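Local coordinates for protein Poly(Beta-D-mannuronate) lyase (Pseudopedobacter saltans, PDB 7O79) that probably cleaves poly(beta-D-mannuronate), the mannuronate-rich part of alginate, as a beta-helical polysaccharide lyase of family 6, at residues Thr241-Phe246 with His266-Tyr271; Leu319-Thr324 with Ile357-Ile362; Tyr256-Ala261 with Asn270-Val275. All blocks are in the same frame, centred on the assembly; numbering follows the deposited sequence.

Contact 1 of 3, residues Thr241-Phe246 with His266-Tyr271; sequences TIEENF and HVVNNY
N270 OD1 is gripped by two donors of N245. The backbone N245 N lies 3.1 Å from N270 OD1, and the side-chain N245 ND2 lies 3.0 Å from the same N270 OD1. They arrive from opposite faces of its carbonyl plane. The two amides run side by side, nearly coplanar (4° apart). The other end of the N270 amide is also held: N270 ND2 donates to I242 O at 2.9 Å, and I242 O lies in the N270 amide plane. V268 N reaches I242 O from the other face of that carbonyl. An alanine here would probably leave N245 N without this acceptor, take one of two acceptors from N245 ND2, and leave I242 O with V268 N alone of this pair of donors.

Each chain bends at one residue of positive phi, E244 and N269, and the backbones pair in parallel before and after. I242 N bonds H266 O at 2.9 Å, and Y271 N bonds N245 O at 2.9 Å. E244 CG lies 3.7 Å from N269 CB, and a water bridges E244 OE1 and N269 ND2. N269 OD1 turns to the backbone N of R439 and I440. Beyond the bend, F246 CD1 packs on Y271 CB at 3.7 Å. N245 ND2 continues to V220 O and N270 ND2 to N323 OD1. Such a run of stacked asparagines at a turn is typical of the parallel beta-helix.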
loop_
_atom_site.group_PDB
_atom_site.type_symbol
_atom_site.label_atom_id
_atom_site.label_comp_id
_atom_site.label_asym_id
_atom_site.label_seq_id
_atom_site.Cartn_x
_atom_site.Cartn_y
_atom_site.Cartn_z
ATOM N N THR A 241 -6.540 6.732 -5.906
ATOM C CA THR A 241 -6.156 6.559 -7.303
ATOM C C THR A 241 -5.269 5.331 -7.431
ATOM O O THR A 241 -4.232 5.228 -6.765
ATOM C CB THR A 241 -5.448 7.799 -7.850
ATOM O OG1 THR A 241 -6.354 8.907 -7.855
ATOM C CG2 THR A 241 -4.957 7.555 -9.271
ATOM N N ILE A 242 -5.686 4.395 -8.278
ATOM C CA ILE A 242 -4.942 3.166 -8.538
ATOM C C ILE A 242 -4.829 3.079 -10.054
ATOM O O ILE A 242 -5.803 2.751 -10.734
ATOM C CB ILE A 242 -5.633 1.933 -7.942
ATOM C CG1 ILE A 242 -5.796 2.132 -6.430
ATOM C CG2 ILE A 242 -4.795 0.675 -8.174
ATOM C CD1 ILE A 242 -6.540 1.022 -5.743
ATOM N N GLU A 243 -3.650 3.397 -10.590
ATOM C CA GLU A 243 -3.480 3.606 -12.024
ATOM C C GLU A 243 -2.163 3.045 -12.516
ATOM O O GLU A 243 -1.147 3.142 -11.832
ATOM C CB GLU A 243 -3.536 5.094 -12.401
ATOM C CG GLU A 243 -4.885 5.717 -12.180
ATOM C CD GLU A 243 -4.930 7.186 -12.576
ATOM O OE1 GLU A 243 -6.059 7.718 -12.688
ATOM O OE2 GLU A 243 -3.849 7.805 -12.714
ATOM N N GLU A 244 -2.199 2.476 -13.719
ATOM C CA GLU A 244 -1.002 2.101 -14.476
ATOM C C GLU A 244 -0.138 1.078 -13.753
ATOM O O GLU A 244 1.082 1.043 -13.950
ATOM C CB GLU A 244 -0.182 3.336 -14.856
ATOM C CG GLU A 244 -0.887 4.215 -15.887
ATOM C CD GLU A 244 -0.444 5.665 -15.827
ATOM O OE1 GLU A 244 -1.315 6.544 -15.676
ATOM O OE2 GLU A 244 0.773 5.927 -15.924
ATOM N N ASN A 245 -0.761 0.223 -12.937
ATOM C CA ASN A 245 -0.049 -0.842 -12.246
ATOM C C ASN A 245 -0.057 -2.106 -13.096
ATOM O O ASN A 245 -0.898 -2.280 -13.977
ATOM C CB ASN A 245 -0.672 -1.147 -10.876
ATOM C CG ASN A 245 -0.669 0.052 -9.951
ATOM O OD1 ASN A 245 0.361 0.380 -9.359
ATOM N ND2 ASN A 245 -1.828 0.717 -9.814
ATOM N N PHE A 246 0.906 -2.982 -12.830
ATOM C CA PHE A 246 1.012 -4.269 -13.501
ATOM C C PHE A 246 0.972 -5.351 -12.440
ATOM O O PHE A 246 1.825 -5.380 -11.549
ATOM C CB PHE A 246 2.302 -4.388 -14.307
ATOM C CG PHE A 246 2.360 -3.500 -15.516
ATOM C CD1 PHE A 246 1.938 -3.964 -16.754
ATOM C CD2 PHE A 246 2.901 -2.221 -15.431
ATOM C CE1 PHE A 246 2.014 -3.159 -17.879
ATOM C CE2 PHE A 246 2.976 -1.408 -16.563
ATOM C CZ PHE A 246 2.536 -1.890 -17.783
ATOM N N HIS A 266 -10.541 6.389 -8.735
ATOM C CA HIS A 266 -10.115 6.359 -10.134
ATOM C C HIS A 266 -9.233 5.136 -10.287
ATOM O O HIS A 266 -8.136 5.085 -9.720
ATOM C CB HIS A 266 -9.341 7.625 -10.523
ATOM C CG HIS A 266 -10.196 8.845 -10.652
ATOM N ND1 HIS A 266 -9.683 10.076 -10.995
ATOM C CD2 HIS A 266 -11.529 9.027 -10.480
ATOM C CE1 HIS A 266 -10.663 10.964 -11.029
ATOM N NE2 HIS A 266 -11.794 10.352 -10.731
ATOM N N VAL A 267 -9.713 4.141 -11.014
ATOM C CA VAL A 267 -8.993 2.888 -11.183
ATOM C C VAL A 267 -8.864 2.698 -12.686
ATOM O O VAL A 267 -9.802 2.238 -13.338
ATOM C CB VAL A 267 -9.705 1.706 -10.510
ATOM C CG1 VAL A 267 -9.025 0.407 -10.849
ATOM C CG2 VAL A 267 -9.709 1.898 -9.007
ATOM N N VAL A 268 -7.718 3.092 -13.246
ATOM C CA VAL A 268 -7.553 3.266 -14.692
ATOM C C VAL A 268 -6.200 2.729 -15.133
ATOM O O VAL A 268 -5.201 2.870 -14.420
ATOM C CB VAL A 268 -7.692 4.750 -15.105
ATOM C CG1 VAL A 268 -7.766 4.874 -16.621
ATOM C CG2 VAL A 268 -8.942 5.372 -14.459
ATOM N N ASN A 269 -6.170 2.125 -16.331
ATOM C CA ASN A 269 -4.934 1.712 -17.001
ATOM C C ASN A 269 -4.132 0.687 -16.209
ATOM O O ASN A 269 -2.900 0.656 -16.300
ATOM C CB ASN A 269 -4.063 2.922 -17.344
ATOM C CG ASN A 269 -4.693 3.791 -18.417
ATOM O OD1 ASN A 269 -5.167 3.276 -19.431
ATOM N ND2 ASN A 269 -4.720 5.102 -18.196
ATOM N N ASN A 270 -4.811 -0.185 -15.465
ATOM C CA ASN A 270 -4.151 -1.287 -14.772
ATOM C C ASN A 270 -4.172 -2.557 -15.619
ATOM O O ASN A 270 -5.169 -2.872 -16.270
ATOM C CB ASN A 270 -4.813 -1.546 -13.411
ATOM C CG ASN A 270 -4.795 -0.300 -12.521
ATOM O OD1 ASN A 270 -3.741 0.091 -12.023
ATOM N ND2 ASN A 270 -5.943 0.348 -12.367
ATOM N N TYR A 271 -3.068 -3.291 -15.591
ATOM C CA TYR A 271 -2.931 -4.558 -16.308
ATOM C C TYR A 271 -2.781 -5.695 -15.302
ATOM O O TYR A 271 -1.758 -5.787 -14.613
ATOM C CB TYR A 271 -1.736 -4.499 -17.245
ATOM C CG TYR A 271 -1.614 -5.690 -18.165
ATOM C CD1 TYR A 271 -2.244 -5.686 -19.400
ATOM C CD2 TYR A 271 -0.828 -6.779 -17.831
ATOM C CE1 TYR A 271 -2.131 -6.741 -20.263
ATOM C CE2 TYR A 271 -0.702 -7.854 -18.697
ATOM C CZ TYR A 271 -1.367 -7.824 -19.912
ATOM O OH TYR A 271 -1.269 -8.862 -20.794
HETATM O O HOH W 1 -6.721 11.344 -10.327
HETATM O O HOH W 2 -3.982 6.486 -15.895
HETATM O O HOH W 3 -0.619 -0.975 -16.875
#

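Contact 2 of 3, residues Leu319-Thr324 with Ile357-Ile362; sequences LYVNNT and ITHNII
The two segments run almost the same way. Their end-to-end directions differ by 5°, and Y320 to T324 match I357 to I361 residue by residue. They are equivalent pieces of successive coils of the parallel beta-helix. Each bends at one residue in the left-handed backbone region, N322 on one side and H359 on the other. The pairing is uneven. Before the bend, the bonds from T358 N to Y320 O and from N322 N to T358 O are both weak. After it, I361 N bonds N323 O at 2.9 Å.

Side chains add bonds here. N360 ND2 donates to Y320 O at 3.1 Å with a nearly straight bond (170°), and Y320 O lies in the N360 amide plane. N360 OD1 accepts from the backbone N323 N at 3.0 Å. N323 ND2 adds only a weak bond to N360 OD1, and has a further acceptor in V267 O. The two amides lie side by side and nearly coplanar. On the far edge of 357-362, N395 OD1 accepts from N360 N and N395 ND2 donates to I357 O, so the stack of asparagines continues.

N322 and H359 also lie alongside each other. N322 ND2 sits 3.6 Å from H359 CB and bonds G437 O. After the bend, T324 CG2 meets I361 CG2 at 3.9 Å, methyl to methyl, while T324 OG1 accepts from V438 N. Before it, both methyls of V321 face T358 OG1, with V321 CG2 at 3.7 Å from T358 OG1. T358 OG1 stands between the backbone N and the carbonyl carbon (chi1 64°). It is hydrogen-bonded to H359 ND1 at 2.9 Å, in the plane of the imidazole and at its edge.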
loop_
_atom_site.group_PDB
_atom_site.type_symbol
_atom_site.label_atom_id
_atom_site.label_comp_id
_atom_site.label_asym_id
_atom_site.label_seq_id
_atom_site.Cartn_x
_atom_site.Cartn_y
_atom_site.Cartn_z
ATOM N N LEU A 319 -14.544 5.756 -11.049
ATOM C CA LEU A 319 -14.158 5.565 -12.446
ATOM C C LEU A 319 -13.325 4.293 -12.539
ATOM O O LEU A 319 -12.216 4.233 -11.999
ATOM C CB LEU A 319 -13.368 6.770 -12.961
ATOM C CG LEU A 319 -13.194 6.884 -14.476
ATOM C CD1 LEU A 319 -14.505 7.308 -15.158
ATOM C CD2 LEU A 319 -12.067 7.866 -14.802
ATOM N N TYR A 320 -13.844 3.281 -13.234
ATOM C CA TYR A 320 -13.197 1.974 -13.357
ATOM C C TYR A 320 -13.066 1.661 -14.850
ATOM O O TYR A 320 -13.861 0.887 -15.373
ATOM C CB TYR A 320 -14.015 0.893 -12.598
ATOM C CG TYR A 320 -14.143 1.215 -11.119
ATOM C CD1 TYR A 320 -13.119 0.903 -10.232
ATOM C CD2 TYR A 320 -15.265 1.872 -10.622
ATOM C CE1 TYR A 320 -13.226 1.216 -8.867
ATOM C CE2 TYR A 320 -15.376 2.193 -9.253
ATOM C CZ TYR A 320 -14.345 1.869 -8.395
ATOM O OH TYR A 320 -14.448 2.175 -7.049
ATOM N N VAL A 321 -12.061 2.262 -15.517
ATOM C CA VAL A 321 -12.035 2.366 -16.978
ATOM C C VAL A 321 -10.676 1.947 -17.520
ATOM O O VAL A 321 -9.641 2.120 -16.864
ATOM C CB VAL A 321 -12.378 3.815 -17.446
ATOM C CG1 VAL A 321 -12.400 3.917 -18.954
ATOM C CG2 VAL A 321 -13.745 4.210 -16.948
ATOM N N ASN A 322 -10.683 1.384 -18.736
ATOM C CA ASN A 322 -9.451 1.109 -19.479
ATOM C C ASN A 322 -8.478 0.241 -18.700
ATOM O O ASN A 322 -7.269 0.489 -18.704
ATOM C CB ASN A 322 -8.761 2.400 -19.901
ATOM C CG ASN A 322 -9.530 3.130 -20.965
ATOM O OD1 ASN A 322 -9.981 4.250 -20.760
ATOM N ND2 ASN A 322 -9.680 2.491 -22.124
ATOM N N ASN A 323 -9.005 -0.767 -18.013
ATOM C CA ASN A 323 -8.175 -1.767 -17.359
ATOM C C ASN A 323 -8.211 -3.065 -18.153
ATOM O O ASN A 323 -9.099 -3.293 -18.976
ATOM C CB ASN A 323 -8.645 -2.023 -15.920
ATOM C CG ASN A 323 -8.638 -0.758 -15.056
ATOM O OD1 ASN A 323 -7.577 -0.307 -14.610
ATOM N ND2 ASN A 323 -9.825 -0.189 -14.807
ATOM N N THR A 324 -7.237 -3.930 -17.884
ATOM C CA THR A 324 -7.179 -5.241 -18.515
ATOM C C THR A 324 -7.046 -6.300 -17.433
ATOM O O THR A 324 -6.158 -6.204 -16.579
ATOM C CB THR A 324 -6.017 -5.300 -19.506
ATOM O OG1 THR A 324 -6.243 -4.319 -20.521
ATOM C CG2 THR A 324 -5.885 -6.674 -20.129
ATOM N N ILE A 357 -17.978 1.779 -15.268
ATOM C CA ILE A 357 -17.232 0.536 -15.438
ATOM C C ILE A 357 -17.232 0.206 -16.926
ATOM O O ILE A 357 -18.083 -0.561 -17.389
ATOM C CB ILE A 357 -17.869 -0.603 -14.619
ATOM C CG1 ILE A 357 -18.204 -0.101 -13.198
ATOM C CG2 ILE A 357 -16.958 -1.858 -14.628
ATOM C CD1 ILE A 357 -19.104 -1.039 -12.380
ATOM N N THR A 358 -16.315 0.811 -17.689
ATOM C CA THR A 358 -16.352 0.730 -19.153
ATOM C C THR A 358 -14.951 0.559 -19.722
ATOM O O THR A 358 -13.954 0.829 -19.056
ATOM C CB THR A 358 -16.945 1.983 -19.808
ATOM O OG1 THR A 358 -16.104 3.103 -19.519
ATOM C CG2 THR A 358 -18.342 2.263 -19.310
ATOM N N HIS A 359 -14.895 0.116 -20.983
ATOM C CA HIS A 359 -13.647 0.032 -21.737
ATOM C C HIS A 359 -12.613 -0.863 -21.058
ATOM O O HIS A 359 -11.410 -0.621 -21.130
ATOM C CB HIS A 359 -13.090 1.429 -22.016
ATOM C CG HIS A 359 -14.023 2.281 -22.817
ATOM N ND1 HIS A 359 -15.062 2.993 -22.253
ATOM C CD2 HIS A 359 -14.091 2.509 -24.151
ATOM C CE1 HIS A 359 -15.715 3.640 -23.204
ATOM N NE2 HIS A 359 -15.148 3.361 -24.364
ATOM N N ASN A 360 -13.081 -1.953 -20.463
ATOM C CA ASN A 360 -12.213 -2.931 -19.831
ATOM C C ASN A 360 -12.105 -4.170 -20.711
ATOM O O ASN A 360 -13.052 -4.523 -21.419
ATOM C CB ASN A 360 -12.764 -3.312 -18.452
ATOM C CG ASN A 360 -12.790 -2.119 -17.507
ATOM O OD1 ASN A 360 -11.737 -1.622 -17.089
ATOM N ND2 ASN A 360 -13.992 -1.625 -17.200
ATOM N N ILE A 361 -10.945 -4.825 -20.657
ATOM C CA ILE A 361 -10.706 -6.099 -21.334
ATOM C C ILE A 361 -10.629 -7.180 -20.267
ATOM O O ILE A 361 -9.963 -6.982 -19.244
ATOM C CB ILE A 361 -9.412 -6.059 -22.168
ATOM C CG1 ILE A 361 -9.624 -5.228 -23.431
ATOM C CG2 ILE A 361 -8.921 -7.493 -22.492
ATOM C CD1 ILE A 361 -8.380 -5.116 -24.280
ATOM N N ILE A 362 -11.323 -8.312 -20.491
ATOM C CA ILE A 362 -11.458 -9.366 -19.486
ATOM C C ILE A 362 -11.378 -10.747 -20.132
ATOM O O ILE A 362 -11.965 -10.992 -21.195
ATOM C CB ILE A 362 -12.785 -9.271 -18.699
ATOM C CG1 ILE A 362 -13.039 -7.871 -18.128
ATOM C CG2 ILE A 362 -12.825 -10.298 -17.579
ATOM C CD1 ILE A 362 -14.516 -7.506 -18.119
#

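Contact 3 of 3, residues Tyr256-Ala261 with Asn270-Val275; sequences YGIRLA and NYVRDV
This is an apolar contact inside the coil, between two strands that belong to different sheets. Y256-A261 lies on strand 255-260, and N270-V275 takes in part of strand 266-273 and the residues that follow. The contact is small, and its touching side chains are mostly buried.

I258 makes the first part. I258 CD1 rests against the amide of N270, 3.6 Å from N270 CG, and the two side chains cross at about a right angle. I258 CD1 is also 3.8 Å from N270 ND2. So a methyl group packs on the amide whose polar atoms are bonded elsewhere, N270 ND2 to N323 OD1 among them. V272 CG2 is a looser neighbour of I258 CD1.

G257 comes next. It has no side chain, and V272 CG1 sits close to G257 CA, at 4.0 Å. With CG1 anti to the backbone N (chi1 -180°), this branch of V272 is the one that meets G257 CA. I258, V272 and V275 are all buried, and they come from two different walls of the parallel beta-helix. The contact lies in its interior, where aliphatic side chains from these walls meet. V272 also touches F325 and I247, and V275 touches V328 and I247, in the coils on both sides.

Y256 CB points away from 270-275, and Y256 OH accepts from R259 NE at 3.1 Å. R273 and D274 form a salt bridge with each other and do not touch 256-261. V275 closes the contact. V275 CB lies 3.7 Å from Y256 CA, so it packs on the backbone.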
loop_
_atom_site.group_PDB
_atom_site.type_symbol
_atom_site.label_atom_id
_atom_site.label_comp_id
_atom_site.label_asym_id
_atom_site.label_seq_id
_atom_site.Cartn_x
_atom_site.Cartn_y
_atom_site.Cartn_z
ATOM N N TYR A 256 -4.631 -11.898 -6.275
ATOM C CA TYR A 256 -5.759 -11.296 -6.965
ATOM C C TYR A 256 -5.402 -9.865 -7.330
ATOM O O TYR A 256 -4.270 -9.416 -7.126
ATOM C CB TYR A 256 -7.029 -11.466 -6.129
ATOM C CG TYR A 256 -7.206 -10.620 -4.886
ATOM C CD1 TYR A 256 -7.771 -9.351 -4.949
ATOM C CD2 TYR A 256 -6.912 -11.145 -3.633
ATOM C CE1 TYR A 256 -7.985 -8.593 -3.783
ATOM C CE2 TYR A 256 -7.118 -10.411 -2.473
ATOM C CZ TYR A 256 -7.667 -9.137 -2.554
ATOM O OH TYR A 256 -7.884 -8.428 -1.391
ATOM N N GLY A 257 -6.364 -9.166 -7.925
ATOM C CA GLY A 257 -6.085 -7.876 -8.508
ATOM C C GLY A 257 -6.305 -6.686 -7.596
ATOM O O GLY A 257 -5.508 -6.408 -6.686
ATOM N N ILE A 258 -7.383 -5.961 -7.861
ATOM C CA ILE A 258 -7.690 -4.705 -7.192
ATOM C C ILE A 258 -9.035 -4.833 -6.485
ATOM O O ILE A 258 -9.980 -5.419 -7.026
ATOM C CB ILE A 258 -7.668 -3.538 -8.209
ATOM C CG1 ILE A 258 -6.260 -3.403 -8.804
ATOM C CG2 ILE A 258 -8.114 -2.237 -7.584
ATOM C CD1 ILE A 258 -6.194 -2.667 -10.146
ATOM N N ARG A 259 -9.108 -4.303 -5.263
ATOM C CA ARG A 259 -10.328 -4.351 -4.467
ATOM C C ARG A 259 -10.570 -3.012 -3.779
ATOM O O ARG A 259 -9.656 -2.457 -3.157
ATOM C CB ARG A 259 -10.255 -5.467 -3.434
ATOM C CG ARG A 259 -11.244 -5.306 -2.315
ATOM C CD ARG A 259 -11.542 -6.626 -1.639
ATOM N NE ARG A 259 -10.543 -7.048 -0.660
ATOM C CZ ARG A 259 -10.525 -6.697 0.628
ATOM N NH1 ARG A 259 -11.421 -5.839 1.113
ATOM N NH2 ARG A 259 -9.592 -7.196 1.437
ATOM N N LEU A 260 -11.799 -2.489 -3.892
ATOM C CA LEU A 260 -12.115 -1.169 -3.359
ATOM C C LEU A 260 -13.367 -1.200 -2.496
ATOM O O LEU A 260 -14.354 -1.865 -2.836
ATOM C CB LEU A 260 -12.369 -0.119 -4.462
ATOM C CG LEU A 260 -11.223 0.601 -5.174
ATOM C CD1 LEU A 260 -10.386 1.413 -4.169
ATOM C CD2 LEU A 260 -10.388 -0.344 -5.983
ATOM N N ALA A 261 -13.335 -0.424 -1.411
ATOM C CA ALA A 261 -14.533 0.150 -0.798
ATOM C C ALA A 261 -14.453 1.670 -0.913
ATOM O O ALA A 261 -13.356 2.238 -0.956
ATOM C CB ALA A 261 -14.661 -0.253 0.676
ATOM N N ASN A 270 -4.811 -0.185 -15.465
ATOM C CA ASN A 270 -4.151 -1.287 -14.772
ATOM C C ASN A 270 -4.172 -2.557 -15.619
ATOM O O ASN A 270 -5.169 -2.872 -16.270
ATOM C CB ASN A 270 -4.813 -1.546 -13.411
ATOM C CG ASN A 270 -4.795 -0.300 -12.521
ATOM O OD1 ASN A 270 -3.741 0.091 -12.023
ATOM N ND2 ASN A 270 -5.943 0.348 -12.367
ATOM N N TYR A 271 -3.068 -3.291 -15.591
ATOM C CA TYR A 271 -2.931 -4.558 -16.308
ATOM C C TYR A 271 -2.781 -5.695 -15.302
ATOM O O TYR A 271 -1.758 -5.787 -14.613
ATOM C CB TYR A 271 -1.736 -4.499 -17.245
ATOM C CG TYR A 271 -1.614 -5.690 -18.165
ATOM C CD1 TYR A 271 -2.244 -5.686 -19.400
ATOM C CD2 TYR A 271 -0.828 -6.779 -17.831
ATOM C CE1 TYR A 271 -2.131 -6.741 -20.263
ATOM C CE2 TYR A 271 -0.702 -7.854 -18.697
ATOM C CZ TYR A 271 -1.367 -7.824 -19.912
ATOM O OH TYR A 271 -1.269 -8.862 -20.794
ATOM N N VAL A 272 -3.789 -6.561 -15.222
ATOM C CA VAL A 272 -3.817 -7.676 -14.277
ATOM C C VAL A 272 -3.945 -8.966 -15.073
ATOM O O VAL A 272 -4.830 -9.083 -15.931
ATOM C CB VAL A 272 -4.983 -7.542 -13.276
ATOM C CG1 VAL A 272 -5.001 -8.710 -12.298
ATOM C CG2 VAL A 272 -4.888 -6.205 -12.532
ATOM N N ARG A 273 -3.075 -9.936 -14.786
ATOM C CA ARG A 273 -3.202 -11.203 -15.483
ATOM C C ARG A 273 -2.657 -12.350 -14.644
ATOM O O ARG A 273 -1.753 -12.177 -13.823
ATOM C CB ARG A 273 -2.527 -11.142 -16.857
ATOM C CG ARG A 273 -1.028 -10.907 -16.841
ATOM C CD ARG A 273 -0.407 -11.381 -18.162
ATOM N NE ARG A 273 -0.866 -12.728 -18.481
ATOM C CZ ARG A 273 -1.548 -13.080 -19.571
ATOM N NH1 ARG A 273 -1.870 -12.176 -20.492
ATOM N NH2 ARG A 273 -1.912 -14.359 -19.731
ATOM N N ASP A 274 -3.259 -13.526 -14.848
ATOM C CA ASP A 274 -2.806 -14.782 -14.233
ATOM C C ASP A 274 -2.854 -14.685 -12.715
ATOM O O ASP A 274 -1.944 -15.124 -12.008
ATOM C CB ASP A 274 -1.402 -15.189 -14.699
ATOM C CG ASP A 274 -1.180 -14.990 -16.197
ATOM O OD1 ASP A 274 -2.040 -15.399 -16.994
ATOM O OD2 ASP A 274 -0.114 -14.467 -16.587
ATOM N N VAL A 275 -3.902 -14.080 -12.201
ATOM C CA VAL A 275 -4.131 -14.110 -10.766
ATOM C C VAL A 275 -5.119 -15.224 -10.482
ATOM O O VAL A 275 -5.905 -15.643 -11.345
ATOM C CB VAL A 275 -4.616 -12.760 -10.193
ATOM C CG1 VAL A 275 -3.511 -11.700 -10.296
ATOM C CG2 VAL A 275 -5.851 -12.308 -10.918
#

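From the N terminus, segment 241-246 comes first, then 256-261 in the other sheet. Segment 266-271 then closes contact 1 after 19 intervening residues, one coil on. Contact 3 opens inside that loop and closes just beyond it on 270-275. The two loops therefore cross rather than nest, and they share N270 and Y271. Contact 2 follows in series. It opens at 319-324 and closes at 357-362 after a loop of 32 residues. Strands 266-273 and 319-328 are neighbours, with V267 N meeting L319 O and T324 N meeting N270 O. Contacts 1 and 2 thus join successive coils along the helix axis, while contact 3 joins two walls across the interior.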